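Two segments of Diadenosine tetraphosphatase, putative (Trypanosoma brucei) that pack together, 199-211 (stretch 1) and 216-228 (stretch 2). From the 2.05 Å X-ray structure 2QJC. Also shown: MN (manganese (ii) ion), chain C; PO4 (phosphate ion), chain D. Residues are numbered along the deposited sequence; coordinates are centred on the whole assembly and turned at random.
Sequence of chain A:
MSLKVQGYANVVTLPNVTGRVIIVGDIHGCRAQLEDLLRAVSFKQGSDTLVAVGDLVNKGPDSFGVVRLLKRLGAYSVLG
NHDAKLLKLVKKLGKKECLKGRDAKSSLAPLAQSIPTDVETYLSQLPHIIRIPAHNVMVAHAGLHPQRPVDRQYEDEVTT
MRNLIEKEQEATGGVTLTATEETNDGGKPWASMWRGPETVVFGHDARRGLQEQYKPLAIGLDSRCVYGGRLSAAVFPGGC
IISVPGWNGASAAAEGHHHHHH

Stretch 1, residues 199-211: TVVFGHDARRGLQ
Stretch 2, residues 216-228: PLAIGLDSRCVYG

What fixes the register of the two stretches? Strand 199-202 runs parallel to strand 218-220, their axes 7° apart and 4.7 Å at closest approach, pairing Val200 with Ala218, Val201 with Ile219 and Phe202 with Gly220. The hydrogen bonds alternate: Val200 N to Leu217 O (3.1 Å), Ile219 N to Val200 O (3.0 Å), Phe202 N to Ile219 O (3.0 Å) and Leu221 N to Phe202 O (2.8 Å). At the start, Thr199 (chi1 m) sends OG1 to Pro216 O in a very short hydrogen bond of 2.4 Å; a cis peptide bond precedes Pro216. The chain of stretch 1 then returns, and Gln211 pairs antiparallel with Gly220: Gln211 N to Gly220 O is 2.9 Å and Gly220 N to Gln211 O 3.0 Å.

How do the side chains divide between the faces of the sheet? The stretches bury 920 Å² between them, and the paired residues Val200 to Phe202 and Ala218 to Gly220 are all buried. Val201 (t) and Ile219 (m, t) share one face, where Val201 CG1 also meets Leu221 CD1 at 3.6 Å. Val200 (t), Ala218 and Phe202 share the other. Phe202 takes chi1 p with chi2 105°, which lays its ring across the neighbouring strand: Gly220 CA sits 3.6 Å from the ring centroid in a CH-pi contact over one face, while Ala218 CB lies at the edge, 4.3 Å from Phe202 CE2. Glycine suits position 220, because an ideal CB would clash with Phe202 CZ at 2.9 Å and crowd Gln211 CB at 3.0 Å.

What joins the loops beyond the strands? Asp222, with the largest area covered by the other stretch, points toward stretch 1; its t rotamer (chi2 -7°) brings OD2 3.4 Å from Ala206 CB and places OD1 3.1 Å from Arg224 N, a hydrogen bond within its own loop. Water 1 donates to Gly203 O (3.1 Å) and accepts from Asp222 N (3.0 Å), bridging the backbones. Gly209, at phi 65° and psi -160°, a region favouring glycine, brings its CA within 3.2 Å of Asp222 O. Leu210 (t, p) turns its end inward, CD1 reaching 3.4 Å from Gly220 O. Arg224 (m, t, chi3 147°, between wells) leaves sideways, but its end comes over to stretch 1, where NE lies 3.1 Å from Ala206 O and NH2 makes a weak 3.5 Å hydrogen bond to Arg207 O.

How is the bound group held at this junction? His204 (t, chi2 61°) points away from stretch 2, and its ND1 binds manganese at 2.3 Å. The ion also binds phosphate O4 at 2.5 Å. From stretch 2, Tyr227 (m, chi2 -76°) gives a hydrogen bond from OH to phosphate O1 (3.0 Å), while its CE2 rests 3.6 Å from Ala206 CB.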

ATOM      1  N   THR A 199     -11.441  -6.906   6.374  1.00 26.41           N
ATOM      2  CA  THR A 199     -10.313  -7.537   5.701  1.00 25.93           C
ATOM      3  C   THR A 199      -9.319  -6.395   5.476  1.00 25.84           C
ATOM      4  O   THR A 199      -9.669  -5.373   4.878  1.00 25.57           O
ATOM      5  CB  THR A 199     -10.694  -8.098   4.316  1.00 26.39           C
ATOM      6  OG1 THR A 199     -11.587  -9.206   4.469  1.00 27.31           O
ATOM      7  CG2 THR A 199      -9.440  -8.547   3.562  1.00 23.60           C
ATOM      8  N   VAL A 200      -8.095  -6.552   5.969  1.00 25.16           N
ATOM      9  CA  VAL A 200      -7.079  -5.525   5.786  1.00 22.59           C
ATOM     10  C   VAL A 200      -6.187  -5.900   4.609  1.00 22.99           C
ATOM     11  O   VAL A 200      -5.618  -6.992   4.569  1.00 23.75           O
ATOM     12  CB  VAL A 200      -6.205  -5.365   7.049  1.00 23.52           C
ATOM     13  CG1 VAL A 200      -5.001  -4.455   6.758  1.00 17.58           C
ATOM     14  CG2 VAL A 200      -7.047  -4.784   8.177  1.00 24.10           C
ATOM     15  N   VAL A 201      -6.083  -4.996   3.643  1.00 21.86           N
ATOM     16  CA  VAL A 201      -5.249  -5.227   2.475  1.00 19.61           C
ATOM     17  C   VAL A 201      -4.013  -4.332   2.600  1.00 20.09           C
ATOM     18  O   VAL A 201      -4.124  -3.120   2.807  1.00 18.50           O
ATOM     19  CB  VAL A 201      -6.027  -4.911   1.175  1.00 19.42           C
ATOM     20  CG1 VAL A 201      -5.162  -5.234  -0.034  1.00 14.85           C
ATOM     21  CG2 VAL A 201      -7.355  -5.717   1.144  1.00 16.15           C
ATOM     22  N   PHE A 202      -2.837  -4.929   2.457  1.00 19.59           N
ATOM     23  CA  PHE A 202      -1.595  -4.180   2.617  1.00 20.62           C
ATOM     24  C   PHE A 202      -0.477  -4.616   1.668  1.00 18.85           C
ATOM     25  O   PHE A 202      -0.669  -5.491   0.834  1.00 22.24           O
ATOM     26  CB  PHE A 202      -1.129  -4.336   4.070  1.00 20.98           C
ATOM     27  CG  PHE A 202      -0.810  -5.770   4.458  1.00 21.23           C
ATOM     28  CD1 PHE A 202       0.511  -6.193   4.586  1.00 19.69           C
ATOM     29  CD2 PHE A 202      -1.836  -6.696   4.678  1.00 20.14           C
ATOM     30  CE1 PHE A 202       0.810  -7.519   4.928  1.00 18.09           C
ATOM     31  CE2 PHE A 202      -1.552  -8.023   5.019  1.00 21.03           C
ATOM     32  CZ  PHE A 202      -0.225  -8.437   5.145  1.00 20.82           C
ATOM     33  N   GLY A 203       0.688  -3.994   1.819  1.00 19.46           N
ATOM     34  CA  GLY A 203       1.866  -4.319   1.022  1.00 18.40           C
ATOM     35  C   GLY A 203       3.095  -4.247   1.928  1.00 18.63           C
ATOM     36  O   GLY A 203       3.171  -4.972   2.919  1.00 17.67           O
ATOM     37  N   HIS A 204       4.057  -3.389   1.586  1.00 19.94           N
ATOM     38  CA  HIS A 204       5.271  -3.166   2.386  1.00 21.11           C
ATOM     39  C   HIS A 204       6.307  -4.284   2.604  1.00 23.63           C
ATOM     40  O   HIS A 204       7.489  -4.096   2.299  1.00 23.52           O
ATOM     41  CB  HIS A 204       4.869  -2.610   3.763  1.00 22.89           C
ATOM     42  CG  HIS A 204       6.021  -2.393   4.701  1.00 25.57           C
ATOM     43  ND1 HIS A 204       7.061  -1.532   4.422  1.00 27.07           N
ATOM     44  CD2 HIS A 204       6.280  -2.904   5.930  1.00 25.63           C
ATOM     45  CE1 HIS A 204       7.909  -1.519   5.435  1.00 22.39           C
ATOM     46  NE2 HIS A 204       7.458  -2.343   6.364  1.00 27.10           N
ATOM     47  N   ASP A 205       5.861  -5.421   3.138  1.00 24.78           N
ATOM     48  CA  ASP A 205       6.731  -6.551   3.488  1.00 24.51           C
ATOM     49  C   ASP A 205       7.187  -7.444   2.327  1.00 25.76           C
ATOM     50  O   ASP A 205       6.817  -8.621   2.258  1.00 23.23           O
ATOM     51  CB  ASP A 205       6.019  -7.405   4.555  1.00 23.49           C
ATOM     52  CG  ASP A 205       6.978  -8.313   5.346  1.00 26.34           C
ATOM     53  OD1 ASP A 205       6.504  -9.014   6.266  1.00 25.68           O
ATOM     54  OD2 ASP A 205       8.195  -8.331   5.060  1.00 24.46           O
ATOM     55  N   ALA A 206       8.009  -6.891   1.435  1.00 25.72           N
ATOM     56  CA  ALA A 206       8.521  -7.639   0.281  1.00 25.60           C
ATOM     57  C   ALA A 206       9.252  -8.922   0.688  1.00 24.59           C
ATOM     58  O   ALA A 206       9.241  -9.912  -0.043  1.00 24.09           O
ATOM     59  CB  ALA A 206       9.463  -6.744  -0.548  1.00 25.19           C
ATOM     60  N   ARG A 207       9.894  -8.912   1.853  1.00 27.70           N
ATOM     61  CA  ARG A 207      10.616 -10.103   2.318  1.00 27.25           C
ATOM     62  C   ARG A 207       9.743 -11.351   2.375  1.00 26.91           C
ATOM     63  O   ARG A 207      10.235 -12.462   2.203  1.00 26.43           O
ATOM     64  CB  ARG A 207      11.182  -9.882   3.711  1.00 27.28           C
ATOM     65  CG  ARG A 207      12.155  -8.754   3.819  1.00 29.80           C
ATOM     66  CD  ARG A 207      12.628  -8.660   5.228  1.00 30.53           C
ATOM     67  NE  ARG A 207      13.302  -7.395   5.462  1.00 36.28           N
ATOM     68  CZ  ARG A 207      13.661  -6.965   6.661  1.00 35.28           C
ATOM     69  NH1 ARG A 207      13.403  -7.711   7.727  1.00 35.48           N
ATOM     70  NH2 ARG A 207      14.259  -5.789   6.790  1.00 37.35           N
ATOM     71  N   ARG A 208       8.454 -11.171   2.644  1.00 26.93           N
ATOM     72  CA  ARG A 208       7.544 -12.301   2.744  1.00 27.35           C
ATOM     73  C   ARG A 208       6.747 -12.579   1.483  1.00 28.77           C
ATOM     74  O   ARG A 208       6.065 -13.602   1.384  1.00 29.49           O
ATOM     75  CB  ARG A 208       6.583 -12.090   3.914  1.00 29.21           C
ATOM     76  CG  ARG A 208       7.243 -12.175   5.281  1.00 28.91           C
ATOM     77  CD  ARG A 208       6.195 -12.126   6.393  1.00 30.14           C
ATOM     78  NE  ARG A 208       6.748 -12.542   7.678  1.00 31.76           N
ATOM     79  CZ  ARG A 208       6.907 -11.739   8.728  1.00 34.02           C
ATOM     80  NH1 ARG A 208       6.554 -10.457   8.661  1.00 31.85           N
ATOM     81  NH2 ARG A 208       7.421 -12.222   9.853  1.00 32.59           N
ATOM     82  N   GLY A 209       6.823 -11.668   0.520  1.00 29.33           N
ATOM     83  CA  GLY A 209       6.093 -11.857  -0.716  1.00 30.30           C
ATOM     84  C   GLY A 209       4.592 -11.846  -0.506  1.00 31.62           C
ATOM     85  O   GLY A 209       4.097 -11.344   0.505  1.00 30.26           O
ATOM     86  N   LEU A 210       3.867 -12.403  -1.470  1.00 31.52           N
ATOM     87  CA  LEU A 210       2.412 -12.463  -1.410  1.00 31.76           C
ATOM     88  C   LEU A 210       1.969 -13.296  -0.206  1.00 32.42           C
ATOM     89  O   LEU A 210       2.389 -14.442  -0.057  1.00 31.34           O
ATOM     90  CB  LEU A 210       1.875 -13.091  -2.697  1.00 34.30           C
ATOM     91  CG  LEU A 210       0.373 -13.010  -2.975  1.00 32.66           C
ATOM     92  CD1 LEU A 210      -0.005 -11.563  -3.281  1.00 33.09           C
ATOM     93  CD2 LEU A 210       0.028 -13.900  -4.160  1.00 34.16           C
ATOM     94  N   GLN A 211       1.129 -12.716   0.653  1.00 31.32           N
ATOM     95  CA  GLN A 211       0.627 -13.418   1.833  1.00 30.82           C
ATOM     96  C   GLN A 211      -0.869 -13.668   1.675  1.00 32.15           C
ATOM     97  O   GLN A 211      -1.664 -12.725   1.703  1.00 30.62           O
ATOM     98  CB  GLN A 211       0.879 -12.595   3.105  1.00 28.14           C
ATOM     99  CG  GLN A 211       2.361 -12.374   3.435  1.00 27.77           C
ATOM    100  CD  GLN A 211       2.583 -11.611   4.738  1.00 25.92           C
ATOM    101  OE1 GLN A 211       2.191 -12.063   5.812  1.00 24.39           O
ATOM    102  NE2 GLN A 211       3.221 -10.450   4.643  1.00 22.76           N
ATOM    103  N   PRO A 216      -9.957 -14.927   4.726  1.00 32.39           N
ATOM    104  CA  PRO A 216     -10.289 -13.657   4.080  1.00 30.80           C
ATOM    105  C   PRO A 216     -10.076 -12.436   4.986  1.00 29.57           C
ATOM    106  O   PRO A 216     -10.435 -11.319   4.613  1.00 29.08           O
ATOM    107  CB  PRO A 216     -11.754 -13.848   3.726  1.00 33.17           C
ATOM    108  CG  PRO A 216     -12.263 -14.561   4.946  1.00 33.65           C
ATOM    109  CD  PRO A 216     -11.177 -15.602   5.208  1.00 33.86           C
ATOM    110  N   LEU A 217      -9.488 -12.642   6.162  1.00 27.56           N
ATOM    111  CA  LEU A 217      -9.273 -11.543   7.101  1.00 25.06           C
ATOM    112  C   LEU A 217      -8.165 -10.565   6.721  1.00 24.01           C
ATOM    113  O   LEU A 217      -8.180  -9.416   7.158  1.00 22.03           O
ATOM    114  CB  LEU A 217      -9.012 -12.093   8.508  1.00 27.57           C
ATOM    115  CG  LEU A 217     -10.208 -12.774   9.185  1.00 29.31           C
ATOM    116  CD1 LEU A 217      -9.810 -13.237  10.577  1.00 31.08           C
ATOM    117  CD2 LEU A 217     -11.378 -11.795   9.270  1.00 26.55           C
ATOM    118  N   ALA A 218      -7.204 -11.015   5.921  1.00 23.58           N
ATOM    119  CA  ALA A 218      -6.104 -10.147   5.503  1.00 25.54           C
ATOM    120  C   ALA A 218      -5.473 -10.601   4.186  1.00 25.66           C
ATOM    121  O   ALA A 218      -5.571 -11.773   3.813  1.00 27.66           O
ATOM    122  CB  ALA A 218      -5.036 -10.067   6.610  1.00 23.01           C
ATOM    123  N   ILE A 219      -4.832  -9.661   3.488  1.00 24.14           N
ATOM    124  CA  ILE A 219      -4.181  -9.943   2.209  1.00 21.55           C
ATOM    125  C   ILE A 219      -2.927  -9.088   2.001  1.00 22.89           C
ATOM    126  O   ILE A 219      -3.019  -7.858   1.861  1.00 20.89           O
ATOM    127  CB  ILE A 219      -5.133  -9.672   1.020  1.00 22.15           C
ATOM    128  CG1 ILE A 219      -6.383 -10.554   1.139  1.00 22.24           C
ATOM    129  CG2 ILE A 219      -4.403  -9.919  -0.298  1.00 24.33           C
ATOM    130  CD1 ILE A 219      -7.424 -10.322   0.063  1.00 18.69           C
ATOM    131  N   GLY A 220      -1.760  -9.740   1.990  1.00 20.52           N
ATOM    132  CA  GLY A 220      -0.508  -9.031   1.776  1.00 23.21           C
ATOM    133  C   GLY A 220      -0.167  -9.082   0.293  1.00 23.47           C
ATOM    134  O   GLY A 220       0.161 -10.147  -0.234  1.00 24.75           O
ATOM    135  N   LEU A 221      -0.227  -7.935  -0.379  1.00 23.44           N
ATOM    136  CA  LEU A 221       0.030  -7.877  -1.819  1.00 24.04           C
ATOM    137  C   LEU A 221       1.446  -7.573  -2.288  1.00 24.28           C
ATOM    138  O   LEU A 221       1.672  -7.491  -3.497  1.00 25.23           O
ATOM    139  CB  LEU A 221      -0.895  -6.848  -2.475  1.00 22.83           C
ATOM    140  CG  LEU A 221      -2.414  -7.043  -2.461  1.00 23.06           C
ATOM    141  CD1 LEU A 221      -3.105  -5.753  -2.937  1.00 22.24           C
ATOM    142  CD2 LEU A 221      -2.785  -8.202  -3.360  1.00 21.22           C
ATOM    143  N   ASP A 222       2.406  -7.407  -1.384  1.00 23.30           N
ATOM    144  CA  ASP A 222       3.741  -7.082  -1.871  1.00 25.65           C
ATOM    145  C   ASP A 222       4.516  -8.277  -2.421  1.00 26.39           C
ATOM    146  O   ASP A 222       5.338  -8.882  -1.722  1.00 26.58           O
ATOM    147  CB  ASP A 222       4.575  -6.378  -0.798  1.00 24.45           C
ATOM    148  CG  ASP A 222       5.816  -5.713  -1.386  1.00 27.32           C
ATOM    149  OD1 ASP A 222       6.080  -5.927  -2.598  1.00 25.52           O
ATOM    150  OD2 ASP A 222       6.520  -4.986  -0.650  1.00 23.24           O
ATOM    151  N   SER A 223       4.249  -8.589  -3.690  1.00 26.53           N
ATOM    152  CA  SER A 223       4.885  -9.698  -4.396  1.00 27.05           C
ATOM    153  C   SER A 223       6.244  -9.352  -5.029  1.00 28.08           C
ATOM    154  O   SER A 223       6.713 -10.059  -5.927  1.00 28.20           O
ATOM    155  CB  SER A 223       3.930 -10.258  -5.467  1.00 26.80           C
ATOM    156  OG  SER A 223       3.345  -9.229  -6.250  1.00 27.11           O
ATOM    157  N   ARG A 224       6.853  -8.257  -4.570  1.00 28.17           N
ATOM    158  CA  ARG A 224       8.182  -7.823  -5.019  1.00 29.24           C
ATOM    159  C   ARG A 224       8.336  -7.373  -6.467  1.00 30.97           C
ATOM    160  O   ARG A 224       9.356  -7.662  -7.092  1.00 31.52           O
ATOM    161  CB  ARG A 224       9.195  -8.944  -4.791  1.00 29.95           C
ATOM    162  CG  ARG A 224       8.974  -9.763  -3.553  1.00 29.72           C
ATOM    163  CD  ARG A 224       9.594 -11.140  -3.724  1.00 32.20           C
ATOM    164  NE  ARG A 224      10.088 -11.599  -2.442  1.00 36.62           N
ATOM    165  CZ  ARG A 224      11.366 -11.794  -2.153  1.00 34.07           C
ATOM    166  NH1 ARG A 224      12.303 -11.591  -3.068  1.00 31.14           N
ATOM    167  NH2 ARG A 224      11.699 -12.141  -0.922  1.00 33.14           N
ATOM    168  N   CYS A 225       7.362  -6.650  -7.000  1.00 33.18           N
ATOM    169  CA  CYS A 225       7.441  -6.202  -8.386  1.00 33.83           C
ATOM    170  C   CYS A 225       8.787  -5.576  -8.802  1.00 33.42           C
ATOM    171  O   CYS A 225       9.389  -5.995  -9.788  1.00 34.29           O
ATOM    172  CB  CYS A 225       6.309  -5.214  -8.676  1.00 34.80           C
ATOM    173  SG  CYS A 225       6.450  -4.431 -10.299  1.00 32.72           S
ATOM    174  N   VAL A 226       9.251  -4.583  -8.051  1.00 33.21           N
ATOM    175  CA  VAL A 226      10.502  -3.893  -8.365  1.00 33.02           C
ATOM    176  C   VAL A 226      11.768  -4.739  -8.229  1.00 32.86           C
ATOM    177  O   VAL A 226      12.802  -4.404  -8.797  1.00 35.21           O
ATOM    178  CB  VAL A 226      10.676  -2.628  -7.498  1.00 32.76           C
ATOM    179  CG1 VAL A 226      10.932  -3.013  -6.047  1.00 32.85           C
ATOM    180  CG2 VAL A 226      11.826  -1.777  -8.042  1.00 33.17           C
ATOM    181  N   TYR A 227      11.688  -5.831  -7.481  1.00 33.33           N
ATOM    182  CA  TYR A 227      12.832  -6.709  -7.279  1.00 33.59           C
ATOM    183  C   TYR A 227      12.833  -7.859  -8.287  1.00 34.84           C
ATOM    184  O   TYR A 227      13.617  -8.806  -8.156  1.00 33.98           O
ATOM    185  CB  TYR A 227      12.808  -7.291  -5.864  1.00 31.51           C
ATOM    186  CG  TYR A 227      12.827  -6.272  -4.746  1.00 29.93           C
ATOM    187  CD1 TYR A 227      14.005  -5.601  -4.394  1.00 26.47           C
ATOM    188  CD2 TYR A 227      11.673  -6.023  -3.995  1.00 27.09           C
ATOM    189  CE1 TYR A 227      14.034  -4.719  -3.316  1.00 25.11           C
ATOM    190  CE2 TYR A 227      11.690  -5.147  -2.923  1.00 25.56           C
ATOM    191  CZ  TYR A 227      12.866  -4.501  -2.583  1.00 25.68           C
ATOM    192  OH  TYR A 227      12.862  -3.666  -1.491  1.00 26.76           O
ATOM    193  N   GLY A 228      11.941  -7.786  -9.275  1.00 34.45           N
ATOM    194  CA  GLY A 228      11.868  -8.829 -10.286  1.00 34.51           C
ATOM    195  C   GLY A 228      10.844  -9.914 -10.008  1.00 35.20           C
ATOM    196  O   GLY A 228      10.862 -10.971 -10.646  1.00 34.00           O
TER
HETATM  197 MN    MN C 401       7.328  -0.035   2.710  1.00 45.44          MN
HETATM  198  P   PO4 D 500      10.368  -1.999   1.629  1.00 47.08           P
HETATM  199  O1  PO4 D 500      10.607  -3.049   0.410  1.00 46.07           O
HETATM  200  O2  PO4 D 500      10.067  -2.845   2.937  1.00 45.97           O
HETATM  201  O3  PO4 D 500      11.663  -1.155   1.808  1.00 47.54           O
HETATM  202  O4  PO4 D 500       9.142  -1.105   1.288  1.00 47.40           O
HETATM  203  O   HOH W   1       2.282  -7.586   1.595  1.00 25.13           O